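Local coordinates for VgrG protein (Vibrio cholerae, PDB 4E1C) that probably cross-links actin monomers in host cells and binds ADP and magnesium ions, at residues I25-E30 and S361-T366; V177-K182 and I348-R353. All blocks are in the same frame, centred on the assembly; numbering follows the deposited sequence.

Interaction 1: residues I25-E30 and S361-T366; sequences IGIENE and SYLPKT. With MG (magnesium ion), chain E; ADP (adenosine-5'-diphosphate), chain B.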
ATOM      1  N   ILE A  25       5.574  -7.647  -6.449  1.00 28.36           N
ATOM      2  CA  ILE A  25       5.387  -7.600  -5.004  1.00 27.74           C
ATOM      3  C   ILE A  25       6.287  -6.540  -4.357  1.00 30.35           C
ATOM      4  O   ILE A  25       7.431  -6.368  -4.755  1.00 28.06           O
ATOM      5  CB  ILE A  25       5.529  -9.012  -4.350  1.00 30.89           C
ATOM      6  CG1 ILE A  25       5.117  -9.007  -2.851  1.00 31.27           C
ATOM      7  CG2 ILE A  25       6.926  -9.634  -4.591  1.00 30.42           C
ATOM      8  CD1 ILE A  25       4.526 -10.303  -2.307  1.00 36.40           C
ATOM      9  N   GLY A  26       5.708  -5.818  -3.410  1.00 27.10           N
ATOM     10  CA  GLY A  26       6.376  -4.821  -2.590  1.00 25.87           C
ATOM     11  C   GLY A  26       6.042  -5.137  -1.156  1.00 27.92           C
ATOM     12  O   GLY A  26       5.017  -5.771  -0.887  1.00 26.67           O
ATOM     13  N   ILE A  27       6.920  -4.756  -0.232  1.00 24.38           N
ATOM     14  CA  ILE A  27       6.695  -4.997   1.198  1.00 24.12           C
ATOM     15  C   ILE A  27       6.855  -3.699   1.993  1.00 29.67           C
ATOM     16  O   ILE A  27       7.510  -2.772   1.521  1.00 30.11           O
ATOM     17  CB  ILE A  27       7.538  -6.174   1.779  1.00 26.69           C
ATOM     18  CG1 ILE A  27       9.067  -5.905   1.721  1.00 26.49           C
ATOM     19  CG2 ILE A  27       7.137  -7.528   1.159  1.00 27.27           C
ATOM     20  CD1 ILE A  27       9.957  -6.832   2.607  1.00 28.18           C
ATOM     21  N   GLU A  28       6.219  -3.626   3.171  1.00 26.06           N
ATOM     22  CA  GLU A  28       6.288  -2.512   4.120  1.00 25.04           C
ATOM     23  C   GLU A  28       6.578  -3.132   5.458  1.00 27.43           C
ATOM     24  O   GLU A  28       5.953  -4.135   5.807  1.00 25.22           O
ATOM     25  CB  GLU A  28       4.971  -1.734   4.185  1.00 26.10           C
ATOM     26  CG  GLU A  28       4.694  -0.880   2.965  1.00 34.14           C
ATOM     27  CD  GLU A  28       3.248  -0.428   2.868  1.00 52.49           C
ATOM     28  OE1 GLU A  28       2.359  -1.272   2.603  1.00 43.47           O
ATOM     29  OE2 GLU A  28       3.006   0.781   3.071  1.00 47.90           O
ATOM     30  N   ASN A  29       7.560  -2.580   6.183  1.00 24.52           N
ATOM     31  CA  ASN A  29       7.948  -3.125   7.487  1.00 23.91           C
ATOM     32  C   ASN A  29       8.234  -2.035   8.513  1.00 27.58           C
ATOM     33  O   ASN A  29       9.266  -1.347   8.454  1.00 27.08           O
ATOM     34  CB  ASN A  29       9.173  -4.044   7.338  1.00 30.28           C
ATOM     35  CG  ASN A  29       9.338  -5.085   8.430  1.00 54.08           C
ATOM     36  OD1 ASN A  29      10.005  -6.104   8.246  1.00 60.87           O
ATOM     37  ND2 ASN A  29       8.703  -4.897   9.570  1.00 41.38           N
ATOM     38  N   GLU A  30       7.313  -1.880   9.456  1.00 27.32           N
ATOM     39  CA  GLU A  30       7.442  -0.896  10.519  1.00 27.65           C
ATOM     40  C   GLU A  30       8.343  -1.483  11.602  1.00 31.75           C
ATOM     41  O   GLU A  30       8.197  -2.651  11.977  1.00 32.77           O
ATOM     42  CB  GLU A  30       6.067  -0.505  11.053  1.00 29.40           C
ATOM     43  CG  GLU A  30       6.072   0.762  11.889  1.00 41.09           C
ATOM     44  CD  GLU A  30       4.780   1.033  12.630  1.00 64.91           C
ATOM     45  OE1 GLU A  30       4.602   2.178  13.104  1.00 45.88           O
ATOM     46  OE2 GLU A  30       3.940   0.109  12.729  1.00 74.80           O
ATOM     47  N   SER A 361       6.959 -15.823   3.254  1.00 30.77           N
ATOM     48  CA  SER A 361       8.320 -16.025   2.725  1.00 29.42           C
ATOM     49  C   SER A 361       8.919 -14.774   2.070  1.00 30.46           C
ATOM     50  O   SER A 361      10.139 -14.726   1.841  1.00 29.79           O
ATOM     51  CB  SER A 361       8.344 -17.203   1.756  1.00 32.50           C
ATOM     52  OG  SER A 361       7.621 -16.909   0.569  1.00 42.99           O
ATOM     53  N   TYR A 362       8.065 -13.776   1.741  1.00 24.82           N
ATOM     54  CA  TYR A 362       8.502 -12.498   1.154  1.00 24.29           C
ATOM     55  C   TYR A 362       8.942 -11.496   2.220  1.00 27.22           C
ATOM     56  O   TYR A 362       9.528 -10.476   1.887  1.00 25.21           O
ATOM     57  CB  TYR A 362       7.364 -11.868   0.325  1.00 25.43           C
ATOM     58  CG  TYR A 362       7.065 -12.637  -0.946  1.00 27.18           C
ATOM     59  CD1 TYR A 362       6.099 -13.642  -0.967  1.00 29.05           C
ATOM     60  CD2 TYR A 362       7.764 -12.375  -2.121  1.00 28.01           C
ATOM     61  CE1 TYR A 362       5.834 -14.367  -2.130  1.00 31.19           C
ATOM     62  CE2 TYR A 362       7.525 -13.107  -3.285  1.00 29.02           C
ATOM     63  CZ  TYR A 362       6.556 -14.100  -3.286  1.00 35.45           C
ATOM     64  OH  TYR A 362       6.310 -14.795  -4.438  1.00 36.08           O
ATOM     65  N   LEU A 363       8.623 -11.772   3.499  1.00 25.22           N
ATOM     66  CA  LEU A 363       8.894 -10.863   4.602  1.00 25.10           C
ATOM     67  C   LEU A 363      10.129 -11.239   5.412  1.00 29.63           C
ATOM     68  O   LEU A 363      10.363 -12.428   5.646  1.00 28.52           O
ATOM     69  CB  LEU A 363       7.646 -10.743   5.519  1.00 24.64           C
ATOM     70  CG  LEU A 363       6.482  -9.786   5.099  1.00 27.26           C
ATOM     71  CD1 LEU A 363       6.913  -8.320   5.066  1.00 26.69           C
ATOM     72  CD2 LEU A 363       5.852 -10.166   3.763  1.00 24.64           C
ATOM     73  N   PRO A 364      10.948 -10.243   5.837  1.00 27.36           N
ATOM     74  CA  PRO A 364      12.100 -10.574   6.695  1.00 27.97           C
ATOM     75  C   PRO A 364      11.623 -10.911   8.112  1.00 34.47           C
ATOM     76  O   PRO A 364      10.628 -10.353   8.583  1.00 32.97           O
ATOM     77  CB  PRO A 364      12.940  -9.298   6.667  1.00 29.44           C
ATOM     78  CG  PRO A 364      11.922  -8.190   6.424  1.00 33.44           C
ATOM     79  CD  PRO A 364      10.811  -8.781   5.632  1.00 28.88           C
ATOM     80  N   LYS A 365      12.327 -11.824   8.790  1.00 35.35           N
ATOM     81  CA  LYS A 365      11.984 -12.200  10.166  1.00 36.65           C
ATOM     82  C   LYS A 365      13.194 -12.065  11.074  1.00 42.55           C
ATOM     83  O   LYS A 365      14.247 -12.612  10.758  1.00 41.32           O
ATOM     84  CB  LYS A 365      11.422 -13.648  10.239  1.00 39.96           C
ATOM     85  CG  LYS A 365      10.129 -13.926   9.451  1.00 56.10           C
ATOM     86  CD  LYS A 365       8.999 -12.902   9.711  1.00 69.05           C
ATOM     87  CE  LYS A 365       7.649 -13.268   9.141  1.00 75.87           C
ATOM     88  NZ  LYS A 365       7.718 -13.953   7.821  1.00 79.94           N
ATOM     89  N   THR A 366      13.056 -11.338  12.199  1.00 42.83           N
ATOM     90  CA  THR A 366      14.136 -11.184  13.187  1.00 43.66           C
ATOM     91  C   THR A 366      14.433 -12.565  13.799  1.00 48.65           C
ATOM     92  O   THR A 366      15.598 -12.956  13.883  1.00 49.41           O
ATOM     93  CB  THR A 366      13.745 -10.169  14.289  1.00 53.42           C
ATOM     94  OG1 THR A 366      13.359  -8.936  13.690  1.00 51.94           O
ATOM     95  CG2 THR A 366      14.877  -9.925  15.305  1.00 50.31           C
TER
HETATM   96 MG    MG E 404       4.087   2.975   3.080  1.00 58.60          MG
HETATM   97  PB  ADP B 401       2.282   4.748   1.155  1.00 83.38           P
HETATM   98  O1B ADP B 401       1.089   5.029   0.332  1.00 83.46           O
HETATM   99  O2B ADP B 401       3.117   6.047   1.325  1.00 86.09           O
HETATM  100  O3B ADP B 401       1.867   4.226   2.537  1.00 81.90           O
HETATM  101  PA  ADP B 401       3.628   3.501  -1.124  1.00 74.29           P
HETATM  102  O1A ADP B 401       2.614   4.139  -2.008  1.00 74.00           O
HETATM  103  O2A ADP B 401       4.986   4.195  -1.295  1.00 75.59           O
HETATM  104  O3A ADP B 401       3.171   3.644   0.407  1.00 79.30           O
HETATM  105  O5' ADP B 401       3.754   1.971  -1.510  1.00 60.04           O
HETATM  106  C5' ADP B 401       3.281   0.913  -0.668  1.00 44.59           C
HETATM  107  C4' ADP B 401       3.747  -0.410  -1.225  1.00 34.90           C
HETATM  108  O4' ADP B 401       3.473  -0.499  -2.643  1.00 29.73           O
HETATM  109  C3' ADP B 401       5.228  -0.771  -1.041  1.00 28.86           C
HETATM  110  O3' ADP B 401       5.303  -2.051  -0.428  1.00 30.36           O
HETATM  111  C2' ADP B 401       5.755  -0.817  -2.475  1.00 27.95           C
HETATM  112  O2' ADP B 401       6.836  -1.695  -2.735  1.00 26.04           O
HETATM  113  C1' ADP B 401       4.501  -1.289  -3.190  1.00 27.66           C
HETATM  114  N9  ADP B 401       4.523  -1.148  -4.639  1.00 24.49           N
HETATM  115  C8  ADP B 401       4.735  -0.010  -5.374  1.00 20.75           C
HETATM  116  N7  ADP B 401       4.692  -0.209  -6.666  1.00 21.69           N
HETATM  117  C5  ADP B 401       4.431  -1.560  -6.794  1.00 20.43           C
HETATM  118  C6  ADP B 401       4.233  -2.391  -7.912  1.00 21.97           C
HETATM  119  N6  ADP B 401       4.300  -1.952  -9.179  1.00 23.36           N
HETATM  120  N1  ADP B 401       3.975  -3.699  -7.691  1.00 22.08           N
HETATM  121  C2  ADP B 401       3.920  -4.145  -6.433  1.00 19.89           C
HETATM  122  N3  ADP B 401       4.093  -3.459  -5.301  1.00 20.57           N
HETATM  123  C4  ADP B 401       4.340  -2.161  -5.551  1.00 21.24           C

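Interaction 2: residues V177-K182 and I348-R353; sequences VGVAAK and ILFEFR. With MG (magnesium ion), chain D; ADP (adenosine-5'-diphosphate), chain B; SO4 (sulfate ion), chain F.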
ATOM      1  N   VAL A 177       0.667  -6.573  -3.804  1.00 22.95           N
ATOM      2  CA  VAL A 177       0.808  -7.404  -4.981  1.00 22.42           C
ATOM      3  C   VAL A 177       0.222  -6.653  -6.152  1.00 27.64           C
ATOM      4  O   VAL A 177      -0.858  -6.091  -6.031  1.00 27.91           O
ATOM      5  CB  VAL A 177       0.187  -8.834  -4.768  1.00 26.02           C
ATOM      6  CG1 VAL A 177       0.119  -9.639  -6.075  1.00 25.64           C
ATOM      7  CG2 VAL A 177       0.953  -9.618  -3.693  1.00 25.70           C
ATOM      8  N   GLY A 178       0.933  -6.673  -7.270  1.00 24.53           N
ATOM      9  CA  GLY A 178       0.504  -6.039  -8.510  1.00 25.04           C
ATOM     10  C   GLY A 178       0.314  -7.089  -9.580  1.00 29.13           C
ATOM     11  O   GLY A 178       1.197  -7.914  -9.770  1.00 27.88           O
ATOM     12  N   VAL A 179      -0.861  -7.109 -10.234  1.00 26.80           N
ATOM     13  CA  VAL A 179      -1.179  -8.068 -11.304  1.00 27.25           C
ATOM     14  C   VAL A 179      -1.777  -7.307 -12.487  1.00 29.81           C
ATOM     15  O   VAL A 179      -2.346  -6.231 -12.295  1.00 27.87           O
ATOM     16  CB  VAL A 179      -2.163  -9.210 -10.842  1.00 31.26           C
ATOM     17  CG1 VAL A 179      -1.527 -10.130  -9.806  1.00 31.19           C
ATOM     18  CG2 VAL A 179      -3.497  -8.652 -10.345  1.00 30.28           C
ATOM     19  N   ALA A 180      -1.714  -7.907 -13.691  1.00 26.84           N
ATOM     20  CA  ALA A 180      -2.362  -7.371 -14.890  1.00 26.60           C
ATOM     21  C   ALA A 180      -3.852  -7.319 -14.603  1.00 31.34           C
ATOM     22  O   ALA A 180      -4.422  -8.312 -14.136  1.00 31.61           O
ATOM     23  CB  ALA A 180      -2.096  -8.278 -16.090  1.00 28.00           C
ATOM     24  N   ALA A 181      -4.478  -6.145 -14.825  1.00 28.97           N
ATOM     25  CA  ALA A 181      -5.901  -5.907 -14.578  1.00 28.93           C
ATOM     26  C   ALA A 181      -6.799  -6.913 -15.309  1.00 33.95           C
ATOM     27  O   ALA A 181      -7.778  -7.400 -14.726  1.00 32.84           O
ATOM     28  CB  ALA A 181      -6.273  -4.482 -14.946  1.00 29.03           C
ATOM     29  N   LYS A 182      -6.379  -7.304 -16.532  1.00 32.72           N
ATOM     30  CA  LYS A 182      -7.065  -8.286 -17.391  1.00 34.16           C
ATOM     31  C   LYS A 182      -7.073  -9.705 -16.812  1.00 39.43           C
ATOM     32  O   LYS A 182      -7.858 -10.532 -17.260  1.00 40.91           O
ATOM     33  CB  LYS A 182      -6.511  -8.273 -18.819  1.00 36.94           C
ATOM     34  CG  LYS A 182      -5.082  -8.808 -18.939  1.00 50.27           C
ATOM     35  CD  LYS A 182      -4.656  -8.988 -20.381  1.00 53.61           C
ATOM     36  CE  LYS A 182      -3.352  -9.742 -20.462  1.00 66.68           C
ATOM     37  NZ  LYS A 182      -2.778  -9.693 -21.830  1.00 76.59           N
ATOM     38  N   ILE A 348      -2.943  -3.537 -11.570  1.00 23.66           N
ATOM     39  CA  ILE A 348      -3.787  -3.132 -10.451  1.00 22.45           C
ATOM     40  C   ILE A 348      -3.175  -3.747  -9.221  1.00 25.35           C
ATOM     41  O   ILE A 348      -2.699  -4.881  -9.282  1.00 24.50           O
ATOM     42  CB  ILE A 348      -5.310  -3.450 -10.651  1.00 24.85           C
ATOM     43  CG1 ILE A 348      -5.561  -4.939 -11.042  1.00 23.99           C
ATOM     44  CG2 ILE A 348      -5.923  -2.455 -11.665  1.00 24.43           C
ATOM     45  CD1 ILE A 348      -7.076  -5.404 -11.005  1.00 27.25           C
ATOM     46  N   LEU A 349      -3.093  -2.966  -8.134  1.00 24.33           N
ATOM     47  CA  LEU A 349      -2.407  -3.356  -6.907  1.00 23.97           C
ATOM     48  C   LEU A 349      -3.309  -3.561  -5.714  1.00 26.48           C
ATOM     49  O   LEU A 349      -4.372  -2.949  -5.591  1.00 24.31           O
ATOM     50  CB  LEU A 349      -1.325  -2.300  -6.598  1.00 24.77           C
ATOM     51  CG  LEU A 349       0.044  -2.514  -7.265  1.00 30.94           C
ATOM     52  CD1 LEU A 349      -0.003  -2.287  -8.776  1.00 32.12           C
ATOM     53  CD2 LEU A 349       1.026  -1.562  -6.704  1.00 34.18           C
ATOM     54  N   PHE A 350      -2.852  -4.416  -4.808  1.00 23.18           N
ATOM     55  CA  PHE A 350      -3.602  -4.790  -3.626  1.00 21.92           C
ATOM     56  C   PHE A 350      -2.679  -4.935  -2.443  1.00 27.08           C
ATOM     57  O   PHE A 350      -1.651  -5.614  -2.538  1.00 26.31           O
ATOM     58  CB  PHE A 350      -4.352  -6.122  -3.880  1.00 22.76           C
ATOM     59  CG  PHE A 350      -5.266  -6.043  -5.076  1.00 23.27           C
ATOM     60  CD1 PHE A 350      -6.583  -5.605  -4.938  1.00 24.60           C
ATOM     61  CD2 PHE A 350      -4.798  -6.353  -6.351  1.00 23.99           C
ATOM     62  CE1 PHE A 350      -7.410  -5.477  -6.058  1.00 25.01           C
ATOM     63  CE2 PHE A 350      -5.615  -6.192  -7.475  1.00 27.14           C
ATOM     64  CZ  PHE A 350      -6.919  -5.766  -7.320  1.00 25.62           C
ATOM     65  N   GLU A 351      -3.074  -4.326  -1.306  1.00 23.95           N
ATOM     66  CA  GLU A 351      -2.325  -4.378  -0.066  1.00 23.20           C
ATOM     67  C   GLU A 351      -2.935  -5.416   0.857  1.00 27.77           C
ATOM     68  O   GLU A 351      -4.138  -5.376   1.139  1.00 26.95           O
ATOM     69  CB  GLU A 351      -2.343  -2.987   0.593  1.00 24.13           C
ATOM     70  CG  GLU A 351      -1.627  -2.880   1.923  1.00 26.67           C
ATOM     71  CD  GLU A 351      -1.790  -1.530   2.595  1.00 47.49           C
ATOM     72  OE1 GLU A 351      -1.835  -0.503   1.882  1.00 39.95           O
ATOM     73  OE2 GLU A 351      -1.858  -1.499   3.844  1.00 50.07           O
ATOM     74  N   PHE A 352      -2.097  -6.325   1.357  1.00 25.56           N
ATOM     75  CA  PHE A 352      -2.529  -7.325   2.326  1.00 24.30           C
ATOM     76  C   PHE A 352      -2.283  -6.655   3.684  1.00 29.28           C
ATOM     77  O   PHE A 352      -1.128  -6.456   4.069  1.00 28.91           O
ATOM     78  CB  PHE A 352      -1.727  -8.643   2.158  1.00 25.19           C
ATOM     79  CG  PHE A 352      -2.121  -9.406   0.913  1.00 26.83           C
ATOM     80  CD1 PHE A 352      -1.642  -9.030  -0.340  1.00 29.05           C
ATOM     81  CD2 PHE A 352      -2.996 -10.484   0.987  1.00 27.59           C
ATOM     82  CE1 PHE A 352      -2.052  -9.710  -1.496  1.00 29.57           C
ATOM     83  CE2 PHE A 352      -3.367 -11.189  -0.163  1.00 29.78           C
ATOM     84  CZ  PHE A 352      -2.905 -10.793  -1.394  1.00 27.82           C
ATOM     85  N   ARG A 353      -3.369  -6.237   4.362  1.00 26.38           N
ATOM     86  CA  ARG A 353      -3.337  -5.552   5.667  1.00 26.57           C
ATOM     87  C   ARG A 353      -2.632  -6.375   6.734  1.00 32.98           C
ATOM     88  O   ARG A 353      -1.904  -5.827   7.566  1.00 32.93           O
ATOM     89  CB  ARG A 353      -4.757  -5.124   6.084  1.00 24.22           C
ATOM     90  CG  ARG A 353      -5.407  -4.163   5.069  1.00 29.63           C
ATOM     91  CD  ARG A 353      -4.700  -2.795   5.022  1.00 30.73           C
ATOM     92  NE  ARG A 353      -4.918  -2.068   6.280  1.00 31.31           N
ATOM     93  CZ  ARG A 353      -4.278  -0.973   6.662  1.00 33.84           C
ATOM     94  NH1 ARG A 353      -3.339  -0.438   5.899  1.00 19.78           N
ATOM     95  NH2 ARG A 353      -4.585  -0.393   7.820  1.00 25.09           N
TER
HETATM   96 MG    MG D 403       0.275  -0.215   4.581  1.00 66.36          MG
HETATM   97  PB  ADP B 401       2.282   4.748   1.155  1.00 83.38           P
HETATM   98  O1B ADP B 401       1.089   5.029   0.332  1.00 83.46           O
HETATM   99  O2B ADP B 401       3.117   6.047   1.325  1.00 86.09           O
HETATM  100  O3B ADP B 401       1.867   4.226   2.537  1.00 81.90           O
HETATM  101  PA  ADP B 401       3.628   3.501  -1.124  1.00 74.29           P
HETATM  102  O1A ADP B 401       2.614   4.139  -2.008  1.00 74.00           O
HETATM  103  O2A ADP B 401       4.986   4.195  -1.295  1.00 75.59           O
HETATM  104  O3A ADP B 401       3.171   3.644   0.407  1.00 79.30           O
HETATM  105  O5' ADP B 401       3.754   1.971  -1.510  1.00 60.04           O
HETATM  106  C5' ADP B 401       3.281   0.913  -0.668  1.00 44.59           C
HETATM  107  C4' ADP B 401       3.747  -0.410  -1.225  1.00 34.90           C
HETATM  108  O4' ADP B 401       3.473  -0.499  -2.643  1.00 29.73           O
HETATM  109  C3' ADP B 401       5.228  -0.771  -1.041  1.00 28.86           C
HETATM  110  O3' ADP B 401       5.303  -2.051  -0.428  1.00 30.36           O
HETATM  111  C2' ADP B 401       5.755  -0.817  -2.475  1.00 27.95           C
HETATM  112  O2' ADP B 401       6.836  -1.695  -2.735  1.00 26.04           O
HETATM  113  C1' ADP B 401       4.501  -1.289  -3.190  1.00 27.66           C
HETATM  114  N9  ADP B 401       4.523  -1.148  -4.639  1.00 24.49           N
HETATM  115  C8  ADP B 401       4.735  -0.010  -5.374  1.00 20.75           C
HETATM  116  N7  ADP B 401       4.692  -0.209  -6.666  1.00 21.69           N
HETATM  117  C5  ADP B 401       4.431  -1.560  -6.794  1.00 20.43           C
HETATM  118  C6  ADP B 401       4.233  -2.391  -7.912  1.00 21.97           C
HETATM  119  N6  ADP B 401       4.300  -1.952  -9.179  1.00 23.36           N
HETATM  120  N1  ADP B 401       3.975  -3.699  -7.691  1.00 22.08           N
HETATM  121  C2  ADP B 401       3.920  -4.145  -6.433  1.00 19.89           C
HETATM  122  N3  ADP B 401       4.093  -3.459  -5.301  1.00 20.57           N
HETATM  123  C4  ADP B 401       4.340  -2.161  -5.551  1.00 21.24           C
HETATM  124  S   SO4 F 405      -2.434   2.851   7.708  1.00 54.41           S
HETATM  125  O1  SO4 F 405      -1.335   3.398   8.491  1.00 59.94           O
HETATM  126  O2  SO4 F 405      -3.126   1.856   8.505  1.00 53.32           O
HETATM  127  O3  SO4 F 405      -3.339   3.936   7.339  1.00 55.83           O
HETATM  128  O4  SO4 F 405      -1.886   2.235   6.501  1.00 53.71           O

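Interaction 1: residues I25-E30 and S361-T366
Ile27 and Tyr362 bury the most surface here, meeting where Ile27 CD1 lies 3.7 Å from Tyr362 O, and Ile25 completes the trio. Ile25 lays CD1 over one face of the Tyr362 ring, 3.8 Å from the centroid and 16° off the normal, which makes a CH-pi contact. Its CG1 lies anti to the backbone N (chi1 -171°), which carries CD1 out over the ring, while CG2 stands 3.8 Å from Tyr362 CE2. The aromatic ring offers a broad apolar plate to the isoleucine, and its hydroxyl, at the far end, is hydrogen-bonded to the carbonyl of Met98. Ile27 splits its two branches: CD1 comes end-on to Pro364 CD of the proline ring, 3.7 Å away, and CG2 packs 3.9 Å from Leu363 CD2, the two side chains lying alongside with opposite headings. Beta alternation organises the whole contact. Ile25, Ile27 and Asn29 of strand 24-32 turn toward the C-terminal loop, and Ile27 and Tyr362 also pack on helix 101-124. Glu28 points away from the loop and binds a magnesium ion through OE2. Backbone atoms meet the ribose: Gly26, lacking a side chain, brings its CA within 3.2 Å of ADP O2', and Ile27 O receives a weak hydrogen bond from ADP O3'. Asn29 OD1, 3.4 Å from Pro364 CG, is satisfied by Gln173, whose amide also donates to Pro364 O.

Interaction 2: residues V177-K182 and I348-R353
Val177 and Phe350 face each other as a hydrogen-bonded pair of an antiparallel ladder, with Val177 N giving to Phe350 O at 2.8 Å and Phe350 N returning to Val177 O at 2.9 Å. Val179 and Ile348 repeat the exchange, and both of these N-H groups point almost straight at their acceptors (169° and 168°). Between them lies the non-hydrogen-bonded pair Gly178 and Leu349, which make backbone hydrogen bonds to Ser24 and Arg280; Leu349 N is also bonded to Thr281 OG1. Having no side chain, Gly178 lets Leu349 CG settle 3.8 Å from its CA, and Leu349 CD2 reaches ADP C5 at 3.4 Å, an apolar branch suited to the adenine. Val177, Val179, Ile348 and Phe350 share the other face. Val177 CG2 packs 3.7 Å from Phe352 CE1, and Ala181 CB, just past the strand end, rests on Ile348 CG2. Glu351 OE2 binds a magnesium ion together with Gln174 and takes a 2.7 Å salt bridge from Arg353 NH1, on the syn side but 28° out of the carboxylate plane. Arg353 also bonds a sulfate, probably from the crystallisation liquor. Because the backbone carries the polar pairing, apolar side chains can pack and seat the adenine while Glu351 holds its magnesium.

The centres of interactions 1 and 2 lie about 16 Å apart, yet the two meet directly, with Ile25 CD1 3.9 Å from Val177 CG2. Strand 167-180 lies between strand 24-32, used by interaction 1, and strand 345-352, used with it by interaction 2, and it runs antiparallel to both. Along the chain the order is 25-30, 177-182, 348-353 and 361-366: interaction 2 falls entirely between the halves of interaction 1. Interaction 1 thus brings an early strand and a late loop together. Both interactions touch the same ADP, at the ribose and the adenine respectively, and each supplies a glutamate to a different magnesium ion, consistent with a shared nucleotide site.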